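Local coordinates for protein LP04448p (Drosophila melanogaster, PDB 2QK2) that probably binds tubulin through TOG domains of HEAT repeats, as in other XMAP215 family members, and so helps control microtubule plus-end growth, at residues A117-I122 with K150-L155; A124-T129 with A158-R163; K183-N186 with V192-S195. All coordinates share one frame; numbering follows the deposited sequence.

In the fold
Following the chain from the N terminus, helix 112-126 supplies the first segments of both contact 1 and contact 2, and helix 147-161 supplies their second segments. Since 117-122 pairs with 150-155 and 124-129 with the later 158-163, the two loops cross, each reaching over helix 131-141 to tie the same pair of helices at two levels about 11 Å apart, centre to centre. Arg119 of contact 1 packs on Arg159 of contact 2. Contact 3 opens after both have closed: it closes the short loop, residues 186-189, between helix 171-185 and helix 190-207. Ser151 and Ser195 link it to contact 1, so helix 147-161 lies against this next hairpin.

Contact 1. Residues A117-I122 with K150-L155; sequences ALREAI and KSETAL
Arg119 and Glu152 reach across the gap between helices 112-126 and 147-161 and meet in a two-pronged salt bridge. Neither side chain leaves its backbone aimed straight at the other helix; each is brought over by its length. In Arg119, CG lies beside the backbone N (chi1 -72°) and the chain then runs fully extended from CG to NE, long enough to span helices whose nearest CA atoms, of Arg119 and Glu152, are 8.3 Å apart. Glu152 instead folds at chi2, and its chain crosses that of Arg119 at about a right angle.

The charged groups, by contrast, lie almost flat to one another, with guanidinium and carboxylate planes 20° apart. Arginine offers its side edge: Arg119 NE donates to Glu152 OE1 at 2.7 Å, and Arg119 NH2 donates to Glu152 OE2, also at 2.7 Å. Both bonds are close to straight and both acceptors lie near the guanidinium plane. OE2 is met on its syn lone pair; OE1 is approached from its syn side too, slightly out of the carboxylate plane. One nitrogen for each oxygen fixes the rotation of both groups more firmly than a single bond would.

Leu155, three residues on from Glu152, adds a van der Waals contact, its CD1 methyl 3.8 Å from Arg119 NH2, approaching the guanidinium obliquely. Alongside, Arg119 packs on Arg159, and Ile122 rests on Phe156 and Arg159, while Glu152 touches Phe107. Both charged residues remain partly exposed, so water probably screens the pair to some extent. Even so, the Arg119 guanidinium would probably favour the ionised form of Glu152, and the paired bonds set both the spacing and the relative orientation of the two side chains.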
ATOM      1  N   ALA A 117      -0.403  -9.756   1.697  1.00 22.32           N
ATOM      2  CA  ALA A 117       0.301  -9.494   0.444  1.00 23.28           C
ATOM      3  C   ALA A 117      -0.089  -8.129  -0.129  1.00 22.80           C
ATOM      4  O   ALA A 117       0.766  -7.395  -0.625  1.00 23.63           O
ATOM      5  CB  ALA A 117      -0.000 -10.599  -0.571  1.00 22.49           C
ATOM      6  N   LEU A 118      -1.374  -7.786  -0.053  1.00 21.31           N
ATOM      7  CA  LEU A 118      -1.836  -6.496  -0.564  1.00 22.18           C
ATOM      8  C   LEU A 118      -1.208  -5.354   0.234  1.00 23.37           C
ATOM      9  O   LEU A 118      -0.776  -4.351  -0.343  1.00 22.19           O
ATOM     10  CB  LEU A 118      -3.361  -6.388  -0.492  1.00 19.50           C
ATOM     11  CG  LEU A 118      -4.173  -7.268  -1.440  1.00 23.60           C
ATOM     12  CD1 LEU A 118      -5.662  -7.041  -1.201  1.00 20.66           C
ATOM     13  CD2 LEU A 118      -3.816  -6.941  -2.878  1.00 25.25           C
ATOM     14  N   ARG A 119      -1.165  -5.499   1.559  1.00 22.08           N
ATOM     15  CA  ARG A 119      -0.567  -4.467   2.404  1.00 22.58           C
ATOM     16  C   ARG A 119       0.900  -4.283   2.027  1.00 22.84           C
ATOM     17  O   ARG A 119       1.369  -3.162   1.857  1.00 22.36           O
ATOM     18  CB  ARG A 119      -0.659  -4.849   3.882  1.00 23.29           C
ATOM     19  CG  ARG A 119      -2.057  -4.773   4.474  1.00 24.32           C
ATOM     20  CD  ARG A 119      -2.032  -5.137   5.958  1.00 23.14           C
ATOM     21  NE  ARG A 119      -3.366  -5.096   6.550  1.00 25.61           N
ATOM     22  CZ  ARG A 119      -3.647  -5.519   7.780  1.00 28.64           C
ATOM     23  NH1 ARG A 119      -2.681  -6.010   8.548  1.00 27.22           N
ATOM     24  NH2 ARG A 119      -4.893  -5.470   8.236  1.00 26.88           N
ATOM     25  N   GLU A 120       1.625  -5.390   1.904  1.00 23.00           N
ATOM     26  CA  GLU A 120       3.036  -5.319   1.541  1.00 25.14           C
ATOM     27  C   GLU A 120       3.212  -4.589   0.219  1.00 22.74           C
ATOM     28  O   GLU A 120       4.089  -3.737   0.079  1.00 22.69           O
ATOM     29  CB  GLU A 120       3.636  -6.716   1.417  1.00 27.42           C
ATOM     30  CG  GLU A 120       3.892  -7.397   2.730  1.00 36.65           C
ATOM     31  CD  GLU A 120       4.521  -8.764   2.544  1.00 41.86           C
ATOM     32  OE1 GLU A 120       5.529  -8.855   1.808  1.00 46.39           O
ATOM     33  OE2 GLU A 120       4.014  -9.741   3.134  1.00 45.81           O
ATOM     34  N   ALA A 121       2.363  -4.924  -0.747  1.00 21.59           N
ATOM     35  CA  ALA A 121       2.441  -4.309  -2.061  1.00 21.01           C
ATOM     36  C   ALA A 121       2.158  -2.816  -2.026  1.00 20.89           C
ATOM     37  O   ALA A 121       2.964  -2.023  -2.515  1.00 20.01           O
ATOM     38  CB  ALA A 121       1.478  -5.000  -3.032  1.00 17.15           C
ATOM     39  N   ILE A 122       1.027  -2.417  -1.453  1.00 19.45           N
ATOM     40  CA  ILE A 122       0.718  -0.997  -1.430  1.00 20.87           C
ATOM     41  C   ILE A 122       1.713  -0.203  -0.581  1.00 21.02           C
ATOM     42  O   ILE A 122       2.007   0.954  -0.890  1.00 19.96           O
ATOM     43  CB  ILE A 122      -0.751  -0.730  -0.980  1.00 22.91           C
ATOM     44  CG1 ILE A 122      -1.152   0.691  -1.385  1.00 24.02           C
ATOM     45  CG2 ILE A 122      -0.906  -0.912   0.525  1.00 22.44           C
ATOM     46  CD1 ILE A 122      -2.632   0.948  -1.299  1.00 26.65           C
ATOM     47  N   LYS A 150     -12.681   0.349   3.470  1.00 25.64           N
ATOM     48  CA  LYS A 150     -12.550   1.550   4.290  1.00 25.37           C
ATOM     49  C   LYS A 150     -11.519   1.338   5.388  1.00 24.17           C
ATOM     50  O   LYS A 150     -10.653   2.182   5.615  1.00 24.05           O
ATOM     51  CB  LYS A 150     -13.878   1.924   4.959  1.00 28.16           C
ATOM     52  CG  LYS A 150     -15.001   2.357   4.033  1.00 30.80           C
ATOM     53  CD  LYS A 150     -16.035   3.124   4.849  1.00 35.90           C
ATOM     54  CE  LYS A 150     -17.322   3.361   4.096  1.00 37.72           C
ATOM     55  NZ  LYS A 150     -18.129   2.113   4.082  1.00 44.38           N
ATOM     56  N   SER A 151     -11.626   0.208   6.077  1.00 22.78           N
ATOM     57  CA  SER A 151     -10.711  -0.101   7.164  1.00 22.82           C
ATOM     58  C   SER A 151      -9.263  -0.216   6.694  1.00 22.31           C
ATOM     59  O   SER A 151      -8.371   0.424   7.253  1.00 23.12           O
ATOM     60  CB  SER A 151     -11.127  -1.404   7.850  1.00 20.86           C
ATOM     61  OG  SER A 151     -10.179  -1.764   8.840  1.00 22.53           O
ATOM     62  N   GLU A 152      -9.030  -1.037   5.672  1.00 22.73           N
ATOM     63  CA  GLU A 152      -7.672  -1.229   5.163  1.00 21.34           C
ATOM     64  C   GLU A 152      -7.108   0.053   4.566  1.00 21.22           C
ATOM     65  O   GLU A 152      -5.897   0.268   4.583  1.00 22.22           O
ATOM     66  CB  GLU A 152      -7.634  -2.356   4.129  1.00 22.67           C
ATOM     67  CG  GLU A 152      -7.841  -3.768   4.709  1.00 23.25           C
ATOM     68  CD  GLU A 152      -6.751  -4.189   5.690  1.00 26.91           C
ATOM     69  OE1 GLU A 152      -5.561  -3.866   5.454  1.00 27.33           O
ATOM     70  OE2 GLU A 152      -7.079  -4.862   6.695  1.00 27.63           O
ATOM     71  N   THR A 153      -7.979   0.912   4.044  1.00 19.68           N
ATOM     72  CA  THR A 153      -7.512   2.170   3.483  1.00 20.95           C
ATOM     73  C   THR A 153      -7.014   3.039   4.641  1.00 22.19           C
ATOM     74  O   THR A 153      -5.953   3.653   4.554  1.00 21.35           O
ATOM     75  CB  THR A 153      -8.633   2.920   2.725  1.00 22.14           C
ATOM     76  OG1 THR A 153      -9.075   2.129   1.615  1.00 23.15           O
ATOM     77  CG2 THR A 153      -8.119   4.254   2.197  1.00 21.53           C
ATOM     78  N   ALA A 154      -7.775   3.072   5.735  1.00 20.29           N
ATOM     79  CA  ALA A 154      -7.382   3.864   6.898  1.00 19.13           C
ATOM     80  C   ALA A 154      -6.094   3.321   7.500  1.00 18.72           C
ATOM     81  O   ALA A 154      -5.237   4.084   7.928  1.00 21.12           O
ATOM     82  CB  ALA A 154      -8.497   3.855   7.954  1.00 19.75           C
ATOM     83  N   LEU A 155      -5.960   1.999   7.545  1.00 19.21           N
ATOM     84  CA  LEU A 155      -4.755   1.384   8.096  1.00 18.57           C
ATOM     85  C   LEU A 155      -3.563   1.667   7.178  1.00 20.86           C
ATOM     86  O   LEU A 155      -2.427   1.837   7.644  1.00 21.19           O
ATOM     87  CB  LEU A 155      -4.956  -0.121   8.262  1.00 18.70           C
ATOM     88  CG  LEU A 155      -5.961  -0.526   9.357  1.00 21.44           C
ATOM     89  CD1 LEU A 155      -6.155  -2.039   9.339  1.00 20.24           C
ATOM     90  CD2 LEU A 155      -5.452  -0.062  10.727  1.00 19.49           C
TER

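Contact 2. Residues A124-T129 with A158-R163; sequences AIYAST and ARALTR
Tyr126 and Ala160 form the apolar part of this contact, a CH-pi interaction. The methyl CB of Ala160 sits over one face of the phenol ring, 3.7 Å from its centroid and 14° off the ring normal, a little toward the CE2 rim. Tyr126 CG is anti to the backbone N (chi1 176°), which swings the ring toward the other helix. Alanine suits the position: its single methyl lets the backbones approach until the CA atoms of Tyr126 and Ala160 are 7.1 Å apart.

Ala160 O lies 3.6 Å from Tyr126 CE2, off the ring plane on the same side as the methyl, while Arg163 O is more distant, at the ring edge; the polar bonds proper are made by the hydroxyl. The hydroxyl of Thr164 is hydrogen-bonded to both Tyr126 OH and Ala160 O, so the buried phenol is anchored where its ring ends.

Bonds within each segment shape the turns beyond the helical parts. Ser128 OG donates to Ile125 O at 2.7 Å, in the carbonyl plane and on a lone pair, and Ser128 N shares that acceptor; Thr162 OG1 reaches Arg159 O at 2.6 Å. Tyr126 to Thr129 is a type I beta turn.

Helices 112-126 and 147-161, neighbours in the row and inclined to each other, are part of the alpha-solenoid of HEAT repeats that makes up a TOG domain.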
ATOM      1  N   ALA A 124       5.019  -0.922  -0.170  1.00 21.96           N
ATOM      2  CA  ALA A 124       6.251  -0.796  -0.938  1.00 21.72           C
ATOM      3  C   ALA A 124       6.061   0.246  -2.035  1.00 22.39           C
ATOM      4  O   ALA A 124       6.956   1.031  -2.321  1.00 23.43           O
ATOM      5  CB  ALA A 124       6.632  -2.150  -1.545  1.00 20.71           C
ATOM      6  N   ILE A 125       4.878   0.264  -2.635  1.00 22.40           N
ATOM      7  CA  ILE A 125       4.585   1.213  -3.694  1.00 21.54           C
ATOM      8  C   ILE A 125       4.522   2.642  -3.160  1.00 23.08           C
ATOM      9  O   ILE A 125       4.976   3.585  -3.819  1.00 21.40           O
ATOM     10  CB  ILE A 125       3.266   0.839  -4.400  1.00 20.95           C
ATOM     11  CG1 ILE A 125       3.454  -0.496  -5.133  1.00 20.89           C
ATOM     12  CG2 ILE A 125       2.848   1.944  -5.371  1.00 23.21           C
ATOM     13  CD1 ILE A 125       2.243  -0.958  -5.909  1.00 18.96           C
ATOM     14  N   TYR A 126       3.978   2.803  -1.955  1.00 22.37           N
ATOM     15  CA  TYR A 126       3.880   4.129  -1.348  1.00 22.37           C
ATOM     16  C   TYR A 126       5.251   4.798  -1.248  1.00 22.63           C
ATOM     17  O   TYR A 126       5.384   6.001  -1.468  1.00 22.64           O
ATOM     18  CB  TYR A 126       3.268   4.041   0.054  1.00 22.06           C
ATOM     19  CG  TYR A 126       3.237   5.378   0.759  1.00 23.71           C
ATOM     20  CD1 TYR A 126       2.412   6.404   0.302  1.00 25.26           C
ATOM     21  CD2 TYR A 126       4.073   5.637   1.848  1.00 24.10           C
ATOM     22  CE1 TYR A 126       2.419   7.663   0.902  1.00 25.79           C
ATOM     23  CE2 TYR A 126       4.089   6.897   2.462  1.00 24.63           C
ATOM     24  CZ  TYR A 126       3.259   7.904   1.978  1.00 27.13           C
ATOM     25  OH  TYR A 126       3.280   9.164   2.545  1.00 29.32           O
ATOM     26  N   ALA A 127       6.261   4.004  -0.912  1.00 24.15           N
ATOM     27  CA  ALA A 127       7.626   4.488  -0.768  1.00 26.57           C
ATOM     28  C   ALA A 127       8.142   5.202  -2.017  1.00 28.62           C
ATOM     29  O   ALA A 127       9.046   6.037  -1.930  1.00 30.88           O
ATOM     30  CB  ALA A 127       8.549   3.323  -0.411  1.00 24.47           C
ATOM     31  N   SER A 128       7.564   4.885  -3.172  1.00 28.07           N
ATOM     32  CA  SER A 128       7.986   5.492  -4.432  1.00 26.48           C
ATOM     33  C   SER A 128       7.139   6.694  -4.815  1.00 27.03           C
ATOM     34  O   SER A 128       7.392   7.334  -5.831  1.00 29.57           O
ATOM     35  CB  SER A 128       7.906   4.466  -5.563  1.00 26.82           C
ATOM     36  OG  SER A 128       6.555   4.254  -5.957  1.00 25.43           O
ATOM     37  N   THR A 129       6.127   7.004  -4.017  1.00 26.38           N
ATOM     38  CA  THR A 129       5.256   8.126  -4.339  1.00 26.24           C
ATOM     39  C   THR A 129       4.950   8.938  -3.072  1.00 26.90           C
ATOM     40  O   THR A 129       5.798   9.013  -2.181  1.00 28.14           O
ATOM     41  CB  THR A 129       3.967   7.594  -5.035  1.00 24.95           C
ATOM     42  OG1 THR A 129       3.129   8.686  -5.428  1.00 27.44           O
ATOM     43  CG2 THR A 129       3.207   6.650  -4.116  1.00 25.37           C
ATOM     44  N   ALA A 158      -2.318   4.998   8.056  1.00 22.88           N
ATOM     45  CA  ALA A 158      -1.588   4.953   9.320  1.00 24.28           C
ATOM     46  C   ALA A 158      -0.150   4.485   9.100  1.00 24.84           C
ATOM     47  O   ALA A 158       0.797   5.134   9.547  1.00 24.81           O
ATOM     48  CB  ALA A 158      -2.297   4.020  10.310  1.00 22.47           C
ATOM     49  N   ARG A 159       0.015   3.354   8.418  1.00 23.78           N
ATOM     50  CA  ARG A 159       1.355   2.837   8.159  1.00 23.21           C
ATOM     51  C   ARG A 159       2.144   3.823   7.297  1.00 23.47           C
ATOM     52  O   ARG A 159       3.324   4.074   7.546  1.00 24.77           O
ATOM     53  CB  ARG A 159       1.283   1.471   7.471  1.00 23.15           C
ATOM     54  CG  ARG A 159       0.606   0.381   8.303  1.00 24.23           C
ATOM     55  CD  ARG A 159       0.843  -1.016   7.708  1.00 23.20           C
ATOM     56  NE  ARG A 159       0.425  -1.107   6.310  1.00 22.16           N
ATOM     57  CZ  ARG A 159      -0.828  -1.282   5.894  1.00 24.15           C
ATOM     58  NH1 ARG A 159      -1.826  -1.395   6.767  1.00 20.17           N
ATOM     59  NH2 ARG A 159      -1.086  -1.331   4.590  1.00 21.31           N
ATOM     60  N   ALA A 160       1.487   4.402   6.299  1.00 22.24           N
ATOM     61  CA  ALA A 160       2.148   5.369   5.418  1.00 23.57           C
ATOM     62  C   ALA A 160       2.685   6.577   6.204  1.00 24.86           C
ATOM     63  O   ALA A 160       3.828   7.010   6.011  1.00 23.44           O
ATOM     64  CB  ALA A 160       1.171   5.846   4.340  1.00 22.10           C
ATOM     65  N   LEU A 161       1.853   7.115   7.091  1.00 24.62           N
ATOM     66  CA  LEU A 161       2.228   8.276   7.890  1.00 25.02           C
ATOM     67  C   LEU A 161       3.478   8.061   8.743  1.00 26.29           C
ATOM     68  O   LEU A 161       4.245   9.003   8.966  1.00 28.43           O
ATOM     69  CB  LEU A 161       1.046   8.710   8.769  1.00 23.15           C
ATOM     70  CG  LEU A 161      -0.128   9.336   8.002  1.00 23.64           C
ATOM     71  CD1 LEU A 161      -1.328   9.520   8.931  1.00 22.06           C
ATOM     72  CD2 LEU A 161       0.296  10.679   7.415  1.00 22.22           C
ATOM     73  N   THR A 162       3.700   6.833   9.205  1.00 25.77           N
ATOM     74  CA  THR A 162       4.879   6.549  10.018  1.00 28.27           C
ATOM     75  C   THR A 162       6.159   6.682   9.191  1.00 29.83           C
ATOM     76  O   THR A 162       7.262   6.684   9.741  1.00 30.60           O
ATOM     77  CB  THR A 162       4.852   5.124  10.608  1.00 28.19           C
ATOM     78  OG1 THR A 162       4.930   4.170   9.544  1.00 30.22           O
ATOM     79  CG2 THR A 162       3.580   4.890  11.412  1.00 26.41           C
ATOM     80  N   ARG A 163       6.014   6.786   7.874  1.00 28.79           N
ATOM     81  CA  ARG A 163       7.171   6.913   6.991  1.00 31.29           C
ATOM     82  C   ARG A 163       7.023   8.127   6.089  1.00 31.64           C
ATOM     83  O   ARG A 163       7.459   8.116   4.936  1.00 32.77           O
ATOM     84  CB  ARG A 163       7.316   5.660   6.127  1.00 32.78           C
ATOM     85  CG  ARG A 163       7.509   4.384   6.924  1.00 38.09           C
ATOM     86  CD  ARG A 163       7.468   3.165   6.021  1.00 44.07           C
ATOM     87  NE  ARG A 163       7.377   1.927   6.790  1.00 49.70           N
ATOM     88  CZ  ARG A 163       8.366   1.420   7.517  1.00 53.24           C
ATOM     89  NH1 ARG A 163       9.538   2.044   7.574  1.00 55.89           N
ATOM     90  NH2 ARG A 163       8.180   0.295   8.197  1.00 54.19           N
TER

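Contact 3. Residues K183-N186 with V192-S195; sequences KTLN and VRDS
Arg193, the residue with the largest buried area here, uses its aliphatic stem rather than its charge. Its CG lies 3.4 Å from Leu185 O, and its CB and CD also border that oxygen, so three methylenes line up beside one backbone carbonyl. With CG anti to the backbone N (chi1 171°), the stem runs past the carbonyl before a bend at chi3 carries the guanidinium away, on a side chain that also touches Lys226 of helix 221-233. A long side chain suits the place: its methylenes pack on the peptide while the charged end is carried past it.

Leu185 comes next. Its CB points away from 192-195, yet CD1 returns to within 3.6 Å of Arg193 O and 3.9 Å of Arg193 CG. The side chain also packs on Ser196, Ala197 and Leu200 of helix 190-207 and on Ile227 of helix 221-233, which suits a leucine packed between its own helix and helices 190-207 and 221-233.

These residues stand at the neck of an alpha-alpha hairpin, in which helix 171-185 turns through a short loop into helix 190-207, the kind of unit from which HEAT-repeat domains such as TOG are stacked. So tight is the turn that the CA atoms of Leu185 and Arg193 come to 4.4 Å.

Val192 covers the neighbouring peptide. Its CG1 methyl meets Thr184 O at 3.5 Å and Thr184 CB at 3.8 Å, while its side chain also rests on Lys150 of helix 147-161. A compact beta-branched residue fills this corner without reaching far. Thr184 brings its own polar group into a buried setting: OG1 is hydrogen-bonded to Leu181 O in its own helix and to Ser196 OG in the facing one, and Ser196 OG is in turn hydrogen-bonded to Val192 O.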
ATOM      1  N   LYS A 183     -14.896  11.117   9.102  1.00 30.46           N
ATOM      2  CA  LYS A 183     -16.127  10.593   8.535  1.00 33.24           C
ATOM      3  C   LYS A 183     -16.203   9.077   8.754  1.00 32.29           C
ATOM      4  O   LYS A 183     -17.216   8.562   9.219  1.00 33.36           O
ATOM      5  CB  LYS A 183     -16.179  10.924   7.046  1.00 36.81           C
ATOM      6  CG  LYS A 183     -17.569  10.906   6.438  1.00 41.89           C
ATOM      7  CD  LYS A 183     -17.540  11.569   5.073  1.00 46.00           C
ATOM      8  CE  LYS A 183     -17.012  12.998   5.187  1.00 50.12           C
ATOM      9  NZ  LYS A 183     -16.639  13.585   3.867  1.00 51.44           N
ATOM     10  N   THR A 184     -15.134   8.358   8.434  1.00 30.37           N
ATOM     11  CA  THR A 184     -15.150   6.914   8.628  1.00 29.57           C
ATOM     12  C   THR A 184     -15.060   6.579  10.118  1.00 29.96           C
ATOM     13  O   THR A 184     -15.491   5.509  10.552  1.00 30.47           O
ATOM     14  CB  THR A 184     -14.002   6.207   7.843  1.00 29.52           C
ATOM     15  OG1 THR A 184     -12.740   6.801   8.172  1.00 27.74           O
ATOM     16  CG2 THR A 184     -14.240   6.327   6.342  1.00 27.78           C
ATOM     17  N   LEU A 185     -14.508   7.502  10.902  1.00 29.54           N
ATOM     18  CA  LEU A 185     -14.393   7.296  12.343  1.00 30.89           C
ATOM     19  C   LEU A 185     -15.793   7.213  12.947  1.00 33.10           C
ATOM     20  O   LEU A 185     -16.027   6.489  13.917  1.00 32.79           O
ATOM     21  CB  LEU A 185     -13.635   8.458  12.994  1.00 29.22           C
ATOM     22  CG  LEU A 185     -13.557   8.468  14.525  1.00 28.84           C
ATOM     23  CD1 LEU A 185     -12.675   7.323  15.019  1.00 26.83           C
ATOM     24  CD2 LEU A 185     -13.002   9.809  14.992  1.00 27.67           C
ATOM     25  N   ASN A 186     -16.721   7.962  12.362  1.00 35.41           N
ATOM     26  CA  ASN A 186     -18.094   7.984  12.841  1.00 39.82           C
ATOM     27  C   ASN A 186     -18.970   6.937  12.164  1.00 41.91           C
ATOM     28  O   ASN A 186     -20.187   6.943  12.325  1.00 44.01           O
ATOM     29  CB  ASN A 186     -18.697   9.378  12.653  1.00 38.97           C
ATOM     30  CG  ASN A 186     -17.957  10.441  13.448  1.00 40.39           C
ATOM     31  OD1 ASN A 186     -17.576  10.219  14.596  1.00 42.82           O
ATOM     32  ND2 ASN A 186     -17.764  11.603  12.845  1.00 40.72           N
ATOM     33  N   VAL A 192     -13.794  -0.340  11.122  1.00 27.47           N
ATOM     34  CA  VAL A 192     -13.538   0.875  10.358  1.00 27.17           C
ATOM     35  C   VAL A 192     -13.225   2.014  11.326  1.00 28.95           C
ATOM     36  O   VAL A 192     -12.298   2.799  11.103  1.00 27.41           O
ATOM     37  CB  VAL A 192     -14.756   1.240   9.486  1.00 27.19           C
ATOM     38  CG1 VAL A 192     -14.534   2.587   8.788  1.00 25.81           C
ATOM     39  CG2 VAL A 192     -14.986   0.133   8.450  1.00 25.70           C
ATOM     40  N   ARG A 193     -13.989   2.088  12.414  1.00 28.29           N
ATOM     41  CA  ARG A 193     -13.772   3.121  13.419  1.00 29.83           C
ATOM     42  C   ARG A 193     -12.385   2.986  14.049  1.00 28.95           C
ATOM     43  O   ARG A 193     -11.652   3.970  14.157  1.00 28.35           O
ATOM     44  CB  ARG A 193     -14.854   3.054  14.509  1.00 33.54           C
ATOM     45  CG  ARG A 193     -14.569   3.951  15.713  1.00 40.06           C
ATOM     46  CD  ARG A 193     -15.739   3.991  16.697  1.00 46.33           C
ATOM     47  NE  ARG A 193     -16.190   2.661  17.111  1.00 52.22           N
ATOM     48  CZ  ARG A 193     -15.421   1.744  17.697  1.00 54.78           C
ATOM     49  NH1 ARG A 193     -14.144   1.996  17.950  1.00 57.03           N
ATOM     50  NH2 ARG A 193     -15.936   0.569  18.036  1.00 55.58           N
ATOM     51  N   ASP A 194     -12.022   1.774  14.461  1.00 27.37           N
ATOM     52  CA  ASP A 194     -10.712   1.559  15.071  1.00 29.35           C
ATOM     53  C   ASP A 194      -9.583   1.920  14.109  1.00 27.70           C
ATOM     54  O   ASP A 194      -8.594   2.536  14.501  1.00 27.11           O
ATOM     55  CB  ASP A 194     -10.532   0.100  15.506  1.00 32.74           C
ATOM     56  CG  ASP A 194     -11.446  -0.292  16.660  1.00 38.02           C
ATOM     57  OD1 ASP A 194     -11.936   0.610  17.379  1.00 39.77           O
ATOM     58  OD2 ASP A 194     -11.658  -1.509  16.850  1.00 40.39           O
ATOM     59  N   SER A 195      -9.730   1.517  12.850  1.00 25.74           N
ATOM     60  CA  SER A 195      -8.713   1.805  11.843  1.00 23.81           C
ATOM     61  C   SER A 195      -8.596   3.312  11.634  1.00 23.90           C
ATOM     62  O   SER A 195      -7.493   3.848  11.521  1.00 24.45           O
ATOM     63  CB  SER A 195      -9.067   1.106  10.529  1.00 23.22           C
ATOM     64  OG  SER A 195      -9.044  -0.305  10.695  1.00 24.22           O
TER